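Local atomic coordinates of petrobactin biosynthesis protein AsbB (Bacillus anthracis, PDB entry 3TO3), a protein that catalyses the ATP-dependent condensation of spermidine with citryl-spermidine intermediates during the biosynthesis of petrobactin, a siderophore for iron acquisition and virulence. Residues Asp276-Gln281 against Pro293-Val298; Ser283-Arg288 against Tyr297-Leu302; Ser351-Asp356 against Cys368-Ser373. One frame throughout, in Å; residues are numbered along the deposited sequence. Where two conformers were deposited one is given.

The three contacts follow one another across a single mixed β-sheet beside the nucleotide. Contact 2 is in the middle and includes the ATP-binding residues S283, M284, R285 and K299. Contact 1, its centre about 9 Å away, shares Y297 and V298 with it and reaches over strand 286-289, which borders strand 278-280 through a probable hydrogen bond from R288 N to C279 O (3.0 Å). Contact 3, its centre about 10 Å from that of contact 2, continues the sheet on the other flank of strand 297-306, where K299 N lies 2.8 Å from I369 O. ATP is about 7 Å from the side chain of Q281 in contact 1 and about 9 Å from that of I369 in contact 3.

Contact 1 (Asp276-Gln281 against Pro293-Val298); sequences DDYCAQ and PKRPYV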
loop_
_atom_site.group_PDB
_atom_site.type_symbol
_atom_site.label_atom_id
_atom_site.label_comp_id
_atom_site.label_asym_id
_atom_site.label_seq_id
_atom_site.Cartn_x
_atom_site.Cartn_y
_atom_site.Cartn_z
ATOM N N ASP B 276 4.741 4.602 -30.791
ATOM C CA ASP B 276 6.033 5.116 -30.342
ATOM C C ASP B 276 6.441 4.597 -28.951
ATOM O O ASP B 276 5.596 4.240 -28.116
ATOM C CB ASP B 276 6.047 6.661 -30.379
ATOM C CG ASP B 276 5.877 7.223 -31.813
ATOM O OD1 ASP B 276 5.962 6.445 -32.795
ATOM O OD2 ASP B 276 5.675 8.449 -31.963
ATOM N N ASP B 277 7.745 4.575 -28.726
ATOM C CA ASP B 277 8.322 4.270 -27.428
ATOM C C ASP B 277 8.529 5.563 -26.634
ATOM O O ASP B 277 8.840 6.614 -27.188
ATOM C CB ASP B 277 9.667 3.575 -27.612
ATOM C CG ASP B 277 9.518 2.156 -28.107
ATOM O OD1 ASP B 277 8.545 1.490 -27.715
ATOM O OD2 ASP B 277 10.359 1.707 -28.901
ATOM N N TYR B 278 8.342 5.476 -25.332
ATOM C CA TYR B 278 8.542 6.617 -24.474
ATOM C C TYR B 278 9.549 6.264 -23.407
ATOM O O TYR B 278 9.863 5.093 -23.153
ATOM C CB TYR B 278 7.225 7.086 -23.845
ATOM C CG TYR B 278 6.302 7.784 -24.823
ATOM C CD1 TYR B 278 6.178 9.160 -24.822
ATOM C CD2 TYR B 278 5.565 7.057 -25.765
ATOM C CE1 TYR B 278 5.345 9.804 -25.723
ATOM C CE2 TYR B 278 4.726 7.687 -26.663
ATOM C CZ TYR B 278 4.628 9.064 -26.639
ATOM O OH TYR B 278 3.802 9.707 -27.528
ATOM N N CYS B 279 10.070 7.294 -22.782
ATOM C CA CYS B 279 11.058 7.098 -21.756
ATOM C C CYS B 279 10.817 8.150 -20.669
ATOM O O CYS B 279 10.560 9.308 -20.986
ATOM C CB CYS B 279 12.412 7.283 -22.407
ATOM S SG CYS B 279 13.743 7.031 -21.319
ATOM N N ALA B 280 10.864 7.759 -19.402
ATOM C CA ALA B 280 10.579 8.696 -18.309
ATOM C C ALA B 280 11.655 9.740 -18.160
ATOM O O ALA B 280 12.810 9.451 -18.418
ATOM C CB ALA B 280 10.413 7.959 -16.958
ATOM N N GLN B 281 11.256 10.937 -17.724
ATOM C CA GLN B 281 12.173 11.977 -17.230
ATOM C C GLN B 281 12.363 11.891 -15.700
ATOM O O GLN B 281 11.908 10.942 -15.070
ATOM C CB GLN B 281 11.634 13.350 -17.598
ATOM C CG GLN B 281 11.364 13.487 -19.080
ATOM C CD GLN B 281 11.020 14.918 -19.492
ATOM O OE1 GLN B 281 10.011 15.475 -19.050
ATOM N NE2 GLN B 281 11.861 15.514 -20.349
ATOM N N PRO B 293 11.601 12.633 -31.204
ATOM C CA PRO B 293 11.944 13.622 -30.169
ATOM C C PRO B 293 11.237 14.969 -30.307
ATOM O O PRO B 293 11.110 15.679 -29.309
ATOM C CB PRO B 293 13.450 13.782 -30.322
ATOM C CG PRO B 293 13.902 12.460 -30.939
ATOM C CD PRO B 293 12.792 12.075 -31.869
ATOM N N LYS B 294 10.755 15.323 -31.492
ATOM C CA LYS B 294 10.041 16.602 -31.624
ATOM C C LYS B 294 8.596 16.509 -31.117
ATOM O O LYS B 294 7.958 17.515 -30.818
ATOM C CB LYS B 294 10.054 17.110 -33.066
ATOM C CG LYS B 294 11.442 17.199 -33.698
ATOM C CD LYS B 294 12.262 18.329 -33.108
ATOM C CE LYS B 294 13.321 18.831 -34.109
ATOM N NZ LYS B 294 12.770 19.707 -35.194
ATOM N N ARG B 295 8.079 15.298 -31.038
ATOM C CA ARG B 295 6.737 15.103 -30.536
ATOM C C ARG B 295 6.649 15.518 -29.067
ATOM O O ARG B 295 7.649 15.543 -28.355
ATOM C CB ARG B 295 6.345 13.655 -30.739
ATOM C CG ARG B 295 6.258 13.319 -32.238
ATOM C CD ARG B 295 4.845 13.545 -32.744
ATOM N NE ARG B 295 3.951 12.660 -32.016
ATOM C CZ ARG B 295 3.937 11.343 -32.188
ATOM N NH1 ARG B 295 4.745 10.811 -33.096
ATOM N NH2 ARG B 295 3.119 10.565 -31.465
ATOM N N PRO B 296 5.456 15.896 -28.627
ATOM C CA PRO B 296 5.248 16.390 -27.262
ATOM C C PRO B 296 5.459 15.306 -26.193
ATOM O O PRO B 296 5.319 14.114 -26.460
ATOM C CB PRO B 296 3.766 16.813 -27.269
ATOM C CG PRO B 296 3.125 15.927 -28.345
ATOM C CD PRO B 296 4.207 15.829 -29.410
ATOM N N TYR B 297 5.807 15.753 -24.990
ATOM C CA TYR B 297 5.834 14.918 -23.807
ATOM C C TYR B 297 4.411 14.639 -23.355
ATOM O O TYR B 297 3.474 15.380 -23.680
ATOM C CB TYR B 297 6.547 15.619 -22.639
ATOM C CG TYR B 297 7.896 16.244 -22.940
ATOM C CD1 TYR B 297 9.047 15.469 -23.031
ATOM C CD2 TYR B 297 8.011 17.631 -23.101
ATOM C CE1 TYR B 297 10.304 16.064 -23.303
ATOM C CE2 TYR B 297 9.223 18.230 -23.364
ATOM C CZ TYR B 297 10.375 17.449 -23.468
ATOM O OH TYR B 297 11.572 18.092 -23.731
ATOM N N VAL B 298 4.280 13.577 -22.572
ATOM C CA VAL B 298 3.034 13.171 -21.972
ATOM C C VAL B 298 3.244 13.167 -20.465
ATOM O O VAL B 298 4.199 12.544 -19.946
ATOM C CB VAL B 298 2.664 11.778 -22.482
ATOM C CG1 VAL B 298 1.270 11.508 -22.227
ATOM C CG2 VAL B 298 2.842 11.754 -23.965
HETATM O O HOH W 1 4.386 7.700 -34.593
HETATM O O HOH W 2 4.469 12.165 -28.068
#
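Y278 lays its phenol toward V298 and P296, bridging two strands that are not direct neighbours: the CA atoms of Y278 and Y297 are 8.8 Å apart, and strand 286-289 runs between them. Its CE1 meets the CG2 methyl of V298 at 3.6 Å, the two side chains crossing at about a right angle. Beyond this apolar touch the ring ends in a polar relay. The hydroxyl of Y278 donates from OH to a water at 2.6 Å, and the same water donates to P296 O at 2.7 Å, so a single solvent molecule ties the phenol to the opposite backbone.

R295 and D276 close one end of the contact. The arginine chain bends at chi2 (-91°, which turns CD aside) and again at chi3, and the two side chains cross at about a right angle. NH1 forms a salt bridge with D276 OD2 at 2.8 Å; as a hydrogen bond it is weak, the N-H...OD2 angle being only 124°. A second water donates to D276 OD1 at 2.7 Å and only weakly accepts from NH1. The stronger partner of R295 lies outside, in the salt bridge from NE to E218, while N289 gives D276 OD2 another hydrogen bond.

At the opposite end Q281, extended beyond CG, crosses the Y297 side chain at about a right angle. NE2 comes within 3.4 Å of Y297 CE1 and OE1 sits over one ring face, with amide and ring planes 29° apart. Y297 is held at its tip by a hydrogen bond from V374 N to OH. Together these side chains span the middle strand of a three-stranded antiparallel section in the mixed sheet of the IucA/IucC family, next to its ATP site.

Contact 2 (Ser283-Arg288 against Tyr297-Leu302); sequences SMRTLR and YVKVSL. With ATP (adenosine-5'-triphosphate), chain E.
R285, just before strand 286-289, bonds to V300 at the end of an antiparallel β-hairpin away from its turn; strands 286-289 and 297-306 form the hairpin, and this end holds the phosphates of ATP. Leading into it, S283 donates from OG to ATP O1B at 2.8 Å. M284, a selenomethionine, brings its carbonyl oxygen near CD2 of L302. R285 then commits both ends: its O accepts V300 N at 2.8 Å, and its side chain, extended from CG to NE, runs past V300 O to the ATP. NE binds O1B at 2.9 Å, giving that oxygen a second donor, and NH2 binds O2B at 3.1 Å. One guanidinium face is overlaid near its rim by CE of K299, whose NZ lies 2.8 Å from O2B, though the position of NZ is less certain. The phosphates probably offset the repulsion between these cations. T286 pairs with K299 in a non-hydrogen-bonded site, its OG1 resting near K299 CG on the ATP-facing side of the sheet. L287 follows with a hydrogen-bonded pair: L287 N donates to V298 O at 2.7 Å and L287 O accepts V298 N at 2.9 Å. Their side chains point to the other face, where Y278 also touches L287. Last, R288 sets its CB against the edge of the Y297 ring, in the ring plane, 3.6 Å from CD1.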
loop_
_atom_site.group_PDB
_atom_site.type_symbol
_atom_site.label_atom_id
_atom_site.label_comp_id
_atom_site.label_asym_id
_atom_site.label_seq_id
_atom_site.Cartn_x
_atom_site.Cartn_y
_atom_site.Cartn_z
ATOM N N SER B 283 10.835 13.223 -13.488
ATOM C CA SER B 283 9.525 13.246 -12.832
ATOM C C SER B 283 8.867 11.873 -12.814
ATOM O O SER B 283 8.044 11.567 -11.943
ATOM C CB SER B 283 8.617 14.329 -13.466
ATOM O OG SER B 283 7.442 13.825 -14.095
HETATM N N MSE B 284 9.207 11.074 -13.813
HETATM C CA MSE B 284 8.722 9.698 -13.991
HETATM C C MSE B 284 7.270 9.509 -14.448
HETATM O O MSE B 284 6.974 8.509 -15.089
HETATM C CB MSE B 284 8.905 8.907 -12.726
HETATM C CG MSE B 284 10.341 8.487 -12.548
HETATM SE SE MSE B 284 10.456 7.282 -11.087
HETATM C CE MSE B 284 9.245 5.911 -11.772
ATOM N N ARG B 285 6.405 10.495 -14.247
ATOM C CA ARG B 285 5.069 10.432 -14.836
ATOM C C ARG B 285 5.060 11.288 -16.101
ATOM O O ARG B 285 4.070 11.377 -16.804
ATOM C CB ARG B 285 3.981 10.839 -13.835
ATOM C CG ARG B 285 4.249 12.163 -13.200
ATOM C CD ARG B 285 3.041 12.694 -12.481
ATOM N NE ARG B 285 3.347 13.965 -11.842
ATOM C CZ ARG B 285 2.458 14.731 -11.225
ATOM N NH1 ARG B 285 1.192 14.351 -11.173
ATOM N NH2 ARG B 285 2.837 15.876 -10.660
ATOM N N THR B 286 6.185 11.922 -16.373
ATOM C CA THR B 286 6.338 12.707 -17.588
ATOM C C THR B 286 7.229 11.966 -18.553
ATOM O O THR B 286 8.356 11.689 -18.247
ATOM C CB THR B 286 6.998 14.049 -17.303
ATOM O OG1 THR B 286 6.228 14.750 -16.315
ATOM C CG2 THR B 286 7.080 14.876 -18.604
ATOM N N LEU B 287 6.712 11.666 -19.731
ATOM C CA LEU B 287 7.394 10.789 -20.651
ATOM C C LEU B 287 7.715 11.516 -21.954
ATOM O O LEU B 287 6.858 12.232 -22.515
ATOM C CB LEU B 287 6.522 9.562 -20.927
ATOM C CG LEU B 287 5.950 8.881 -19.673
ATOM C CD1 LEU B 287 4.819 7.930 -20.037
ATOM C CD2 LEU B 287 7.028 8.134 -18.950
ATOM N N ARG B 288 8.951 11.346 -22.422
ATOM C CA ARG B 288 9.375 11.889 -23.700
ATOM C C ARG B 288 9.209 10.822 -24.773
ATOM O O ARG B 288 9.270 9.622 -24.497
ATOM C CB ARG B 288 10.820 12.402 -23.651
ATOM C CG ARG B 288 11.846 11.384 -23.214
ATOM C CD ARG B 288 13.284 11.885 -23.400
ATOM N NE ARG B 288 13.964 11.191 -24.492
ATOM C CZ ARG B 288 14.895 10.265 -24.327
ATOM N NH1 ARG B 288 15.292 9.926 -23.106
ATOM N NH2 ARG B 288 15.448 9.699 -25.388
ATOM N N TYR B 297 5.807 15.753 -24.990
ATOM C CA TYR B 297 5.834 14.918 -23.807
ATOM C C TYR B 297 4.411 14.639 -23.355
ATOM O O TYR B 297 3.474 15.380 -23.680
ATOM C CB TYR B 297 6.547 15.619 -22.639
ATOM C CG TYR B 297 7.896 16.244 -22.940
ATOM C CD1 TYR B 297 9.047 15.469 -23.031
ATOM C CD2 TYR B 297 8.011 17.631 -23.101
ATOM C CE1 TYR B 297 10.304 16.064 -23.303
ATOM C CE2 TYR B 297 9.223 18.230 -23.364
ATOM C CZ TYR B 297 10.375 17.449 -23.468
ATOM O OH TYR B 297 11.572 18.092 -23.731
ATOM N N VAL B 298 4.280 13.577 -22.572
ATOM C CA VAL B 298 3.034 13.171 -21.972
ATOM C C VAL B 298 3.244 13.167 -20.465
ATOM O O VAL B 298 4.199 12.544 -19.946
ATOM C CB VAL B 298 2.664 11.778 -22.482
ATOM C CG1 VAL B 298 1.270 11.508 -22.227
ATOM C CG2 VAL B 298 2.842 11.754 -23.965
ATOM N N LYS B 299 2.397 13.906 -19.764
ATOM C CA LYS B 299 2.409 13.882 -18.313
ATOM C C LYS B 299 1.149 13.166 -17.879
ATOM O O LYS B 299 0.026 13.635 -18.160
ATOM C CB LYS B 299 2.490 15.292 -17.719
ATOM C CG LYS B 299 2.500 15.353 -16.194
ATOM C CD LYS B 299 2.776 16.772 -15.693
ATOM C CE LYS B 299 3.192 16.776 -14.232
ATOM N NZ LYS B 299 3.367 18.172 -13.706
ATOM N N VAL B 300 1.326 12.019 -17.222
ATOM C CA VAL B 300 0.187 11.151 -16.957
ATOM C C VAL B 300 0.043 10.817 -15.487
ATOM O O VAL B 300 0.988 10.962 -14.720
ATOM C CB VAL B 300 0.257 9.858 -17.779
ATOM C CG1 VAL B 300 0.143 10.174 -19.245
ATOM C CG2 VAL B 300 1.587 9.126 -17.517
ATOM N N SER B 301 -1.158 10.404 -15.096
ATOM C CA SER B 301 -1.429 10.051 -13.705
ATOM C C SER B 301 -0.567 8.859 -13.252
ATOM O O SER B 301 -0.390 7.898 -13.998
ATOM C CB SER B 301 -2.901 9.689 -13.564
ATOM O OG SER B 301 -3.688 10.860 -13.608
ATOM N N LEU B 302 -0.007 8.923 -12.053
ATOM C CA LEU B 302 0.671 7.752 -11.520
ATOM C C LEU B 302 0.360 7.614 -10.052
ATOM O O LEU B 302 0.659 8.516 -9.276
ATOM C CB LEU B 302 2.155 7.906 -11.755
ATOM C CG LEU B 302 3.053 6.686 -11.668
ATOM C CD1 LEU B 302 2.675 5.610 -12.706
ATOM C CD2 LEU B 302 4.509 7.170 -11.818
HETATM P PB ATP E . 6.271 16.842 -12.138
HETATM O O1B ATP E . 5.746 15.495 -12.566
HETATM O O2B ATP E . 5.147 17.662 -11.562
HETATM O O3B ATP E . 6.930 17.566 -13.369
HETATM P PA ATP E . 7.137 16.026 -9.693
HETATM O O1A ATP E . 5.967 15.070 -9.818
HETATM O O2A ATP E . 6.900 17.112 -8.650
HETATM O O3A ATP E . 7.404 16.699 -11.069
HETATM O "O5'" ATP E . 8.390 15.170 -9.289
HETATM C "C5'" ATP E . 9.659 15.546 -9.674
HETATM C "C4'" ATP E . 10.744 14.961 -8.962
HETATM O "O4'" ATP E . 11.950 15.779 -9.141
HETATM C "C3'" ATP E . 10.469 14.948 -7.507
HETATM O "O3'" ATP E . 10.496 13.657 -7.034
HETATM C "C2'" ATP E . 11.545 15.758 -6.910
HETATM O "O2'" ATP E . 11.930 15.246 -5.704
HETATM C "C1'" ATP E . 12.628 15.645 -7.928
HETATM N N9 ATP E . 13.708 16.586 -7.798
HETATM C C8 ATP E . 15.008 16.242 -7.783
HETATM N N7 ATP E . 15.728 17.364 -7.652
HETATM C C5 ATP E . 14.896 18.427 -7.592
HETATM C C6 ATP E . 15.107 19.808 -7.465
HETATM N N6 ATP E . 16.448 20.312 -7.365
HETATM N N1 ATP E . 14.038 20.638 -7.436
HETATM C C2 ATP E . 12.786 20.144 -7.529
HETATM N N3 ATP E . 12.550 18.818 -7.651
HETATM C C4 ATP E . 13.583 17.935 -7.685
#

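Contact 3 (Ser351-Asp356 against Cys368-Ser373); sequences SSVMYD and CIWRES
V353 O accepts the backbone N-H of C368 at 2.8 Å, and the return bond from V353 N to C368 O measures 2.9 Å, making these two residues a hydrogen-bonded antiparallel pair. C368 O is also approached by S352 CA at 3.2 Å in a CA-H...O contact. Further along, W370 N donates to S351 O at 2.9 Å, with the CA of I369 adding a longer contact to the same oxygen.

On the face carrying S351, V353, C368 and W370 the indole is the main element. Its CG stands beside the backbone N (chi1 -78°), and its six-membered ring lies against the side chains of S351 and V353. V353 CG1 meets W370 CZ3 at 3.8 Å, the side chains crossing at a slant, and the same methyl lies 4.0 Å from C368 CB. The SG of C368 rests over one face of the indole, toward its rim, while S351 brings CB and OG near CE3. P245 and I244 of strand 241-246 pack on this face, the proline on C368 and W370 and the isoleucine on V353. S351 OG is satisfied by N207.

S352 and I369 share the opposite face, with S352 CB 3.9 Å from I369 CG1. There S352 OG bonds to V318 O of helix 315-333, and the I369 side chain is about 4 Å from that of the ATP-binding K299. The result is a β-hairpin of strands 345-355 and 367-371 within the mixed sheet that carries the ATP site of this IucA/IucC-family synthetase, with strand 241-246 on one face and helix 315-333 on the other.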
loop_
_atom_site.group_PDB
_atom_site.type_symbol
_atom_site.label_atom_id
_atom_site.label_comp_id
_atom_site.label_asym_id
_atom_site.label_seq_id
_atom_site.Cartn_x
_atom_site.Cartn_y
_atom_site.Cartn_z
ATOM N N SER B 351 -2.523 20.825 -24.416
ATOM C CA SER B 351 -3.705 19.995 -24.490
ATOM C C SER B 351 -3.815 19.116 -23.251
ATOM O O SER B 351 -2.798 18.809 -22.611
ATOM C CB SER B 351 -3.631 19.166 -25.753
ATOM O OG SER B 351 -4.853 18.538 -25.995
ATOM N N SER B 352 -5.033 18.723 -22.890
ATOM C CA SER B 352 -5.197 17.881 -21.709
ATOM C C SER B 352 -6.510 17.154 -21.800
ATOM O O SER B 352 -7.378 17.589 -22.499
ATOM C CB SER B 352 -5.170 18.713 -20.435
ATOM O OG SER B 352 -6.360 19.454 -20.344
ATOM N N VAL B 353 -6.627 16.026 -21.117
ATOM C CA VAL B 353 -7.849 15.250 -21.148
ATOM C C VAL B 353 -7.875 14.412 -19.893
ATOM O O VAL B 353 -6.822 14.077 -19.361
ATOM C CB VAL B 353 -7.880 14.326 -22.370
ATOM C CG1 VAL B 353 -6.807 13.251 -22.241
ATOM C CG2 VAL B 353 -9.269 13.719 -22.547
HETATM N N MSE B 354 -9.062 14.060 -19.426
HETATM C CA MSE B 354 -9.180 13.242 -18.226
HETATM C C MSE B 354 -10.525 12.499 -18.099
HETATM O O MSE B 354 -11.535 12.841 -18.723
HETATM C CB MSE B 354 -9.047 14.131 -17.026
HETATM C CG MSE B 354 -10.345 14.869 -16.835
HETATM SE SE MSE B 354 -10.181 16.241 -15.529
HETATM C CE MSE B 354 -10.305 17.798 -16.714
ATOM N N TYR B 355 -10.522 11.484 -17.255
ATOM C CA TYR B 355 -11.718 10.735 -16.932
ATOM C C TYR B 355 -11.843 10.830 -15.421
ATOM O O TYR B 355 -10.971 10.361 -14.703
ATOM C CB TYR B 355 -11.533 9.290 -17.359
ATOM C CG TYR B 355 -12.713 8.388 -17.081
ATOM C CD1 TYR B 355 -13.722 8.227 -18.025
ATOM C CD2 TYR B 355 -12.805 7.673 -15.892
ATOM C CE1 TYR B 355 -14.802 7.381 -17.794
ATOM C CE2 TYR B 355 -13.864 6.804 -15.658
ATOM C CZ TYR B 355 -14.864 6.667 -16.605
ATOM O OH TYR B 355 -15.912 5.808 -16.377
ATOM N N ASP B 356 -12.894 11.487 -14.953
ATOM C CA ASP B 356 -13.004 11.879 -13.552
ATOM C C ASP B 356 -14.403 11.584 -13.079
ATOM O O ASP B 356 -15.355 12.102 -13.625
ATOM C CB ASP B 356 -12.733 13.385 -13.381
ATOM C CG ASP B 356 -13.008 13.886 -11.949
ATOM O OD1 ASP B 356 -13.430 15.068 -11.776
ATOM O OD2 ASP B 356 -12.790 13.101 -10.994
ATOM N N CYS B 368 -4.287 13.185 -18.420
ATOM C CA CYS B 368 -3.143 13.402 -19.265
ATOM C C CYS B 368 -2.983 14.867 -19.631
ATOM O O CYS B 368 -3.952 15.527 -19.989
ATOM C CB CYS B 368 -3.291 12.549 -20.532
ATOM S SG CYS B 368 -1.973 12.802 -21.756
ATOM N N ILE B 369 -1.747 15.360 -19.605
ATOM C CA ILE B 369 -1.425 16.667 -20.169
ATOM C C ILE B 369 -0.284 16.533 -21.169
ATOM O O ILE B 369 0.732 15.916 -20.870
ATOM C CB ILE B 369 -0.982 17.665 -19.100
ATOM C CG1 ILE B 369 -2.126 17.998 -18.159
ATOM C CG2 ILE B 369 -0.433 18.942 -19.761
ATOM C CD1 ILE B 369 -1.674 18.486 -16.771
ATOM N N TRP B 370 -0.440 17.108 -22.356
ATOM C CA TRP B 370 0.619 17.059 -23.368
ATOM C C TRP B 370 1.416 18.332 -23.282
ATOM O O TRP B 370 0.858 19.382 -23.028
ATOM C CB TRP B 370 0.056 16.921 -24.767
ATOM C CG TRP B 370 -0.403 15.567 -25.146
ATOM C CD1 TRP B 370 0.343 14.607 -25.740
ATOM C CD2 TRP B 370 -1.732 15.014 -25.008
ATOM N NE1 TRP B 370 -0.420 13.494 -25.996
ATOM C CE2 TRP B 370 -1.696 13.706 -25.538
ATOM C CE3 TRP B 370 -2.941 15.494 -24.487
ATOM C CZ2 TRP B 370 -2.825 12.854 -25.556
ATOM C CZ3 TRP B 370 -4.065 14.652 -24.515
ATOM C CH2 TRP B 370 -3.988 13.340 -25.042
ATOM N N ARG B 371 2.728 18.249 -23.481
ATOM C CA ARG B 371 3.569 19.441 -23.381
ATOM C C ARG B 371 4.565 19.530 -24.548
ATOM O O ARG B 371 5.042 18.494 -25.028
ATOM C CB ARG B 371 4.269 19.467 -22.020
ATOM C CG ARG B 371 5.576 20.181 -22.002
ATOM C CD ARG B 371 5.938 20.639 -20.592
ATOM N NE ARG B 371 6.245 19.554 -19.681
ATOM C CZ ARG B 371 5.878 19.535 -18.400
ATOM N NH1 ARG B 371 5.184 20.533 -17.883
ATOM N NH2 ARG B 371 6.208 18.514 -17.629
ATOM N N GLU B 372 4.854 20.751 -25.016
ATOM C CA GLU B 372 5.786 20.947 -26.141
ATOM C C GLU B 372 7.157 20.369 -25.821
ATOM O O GLU B 372 7.684 20.582 -24.726
ATOM C CB GLU B 372 6.000 22.438 -26.457
ATOM C CG GLU B 372 4.824 23.172 -27.015
ATOM C CD GLU B 372 5.154 24.641 -27.289
ATOM O OE1 GLU B 372 5.732 25.310 -26.377
ATOM O OE2 GLU B 372 4.840 25.118 -28.420
ATOM N N SER B 373 7.747 19.672 -26.778
ATOM C CA SER B 373 9.131 19.195 -26.652
ATOM C C SER B 373 10.078 20.368 -26.658
ATOM O O SER B 373 9.940 21.254 -27.491
ATOM C CB SER B 373 9.491 18.333 -27.863
ATOM O OG SER B 373 10.806 17.829 -27.723
#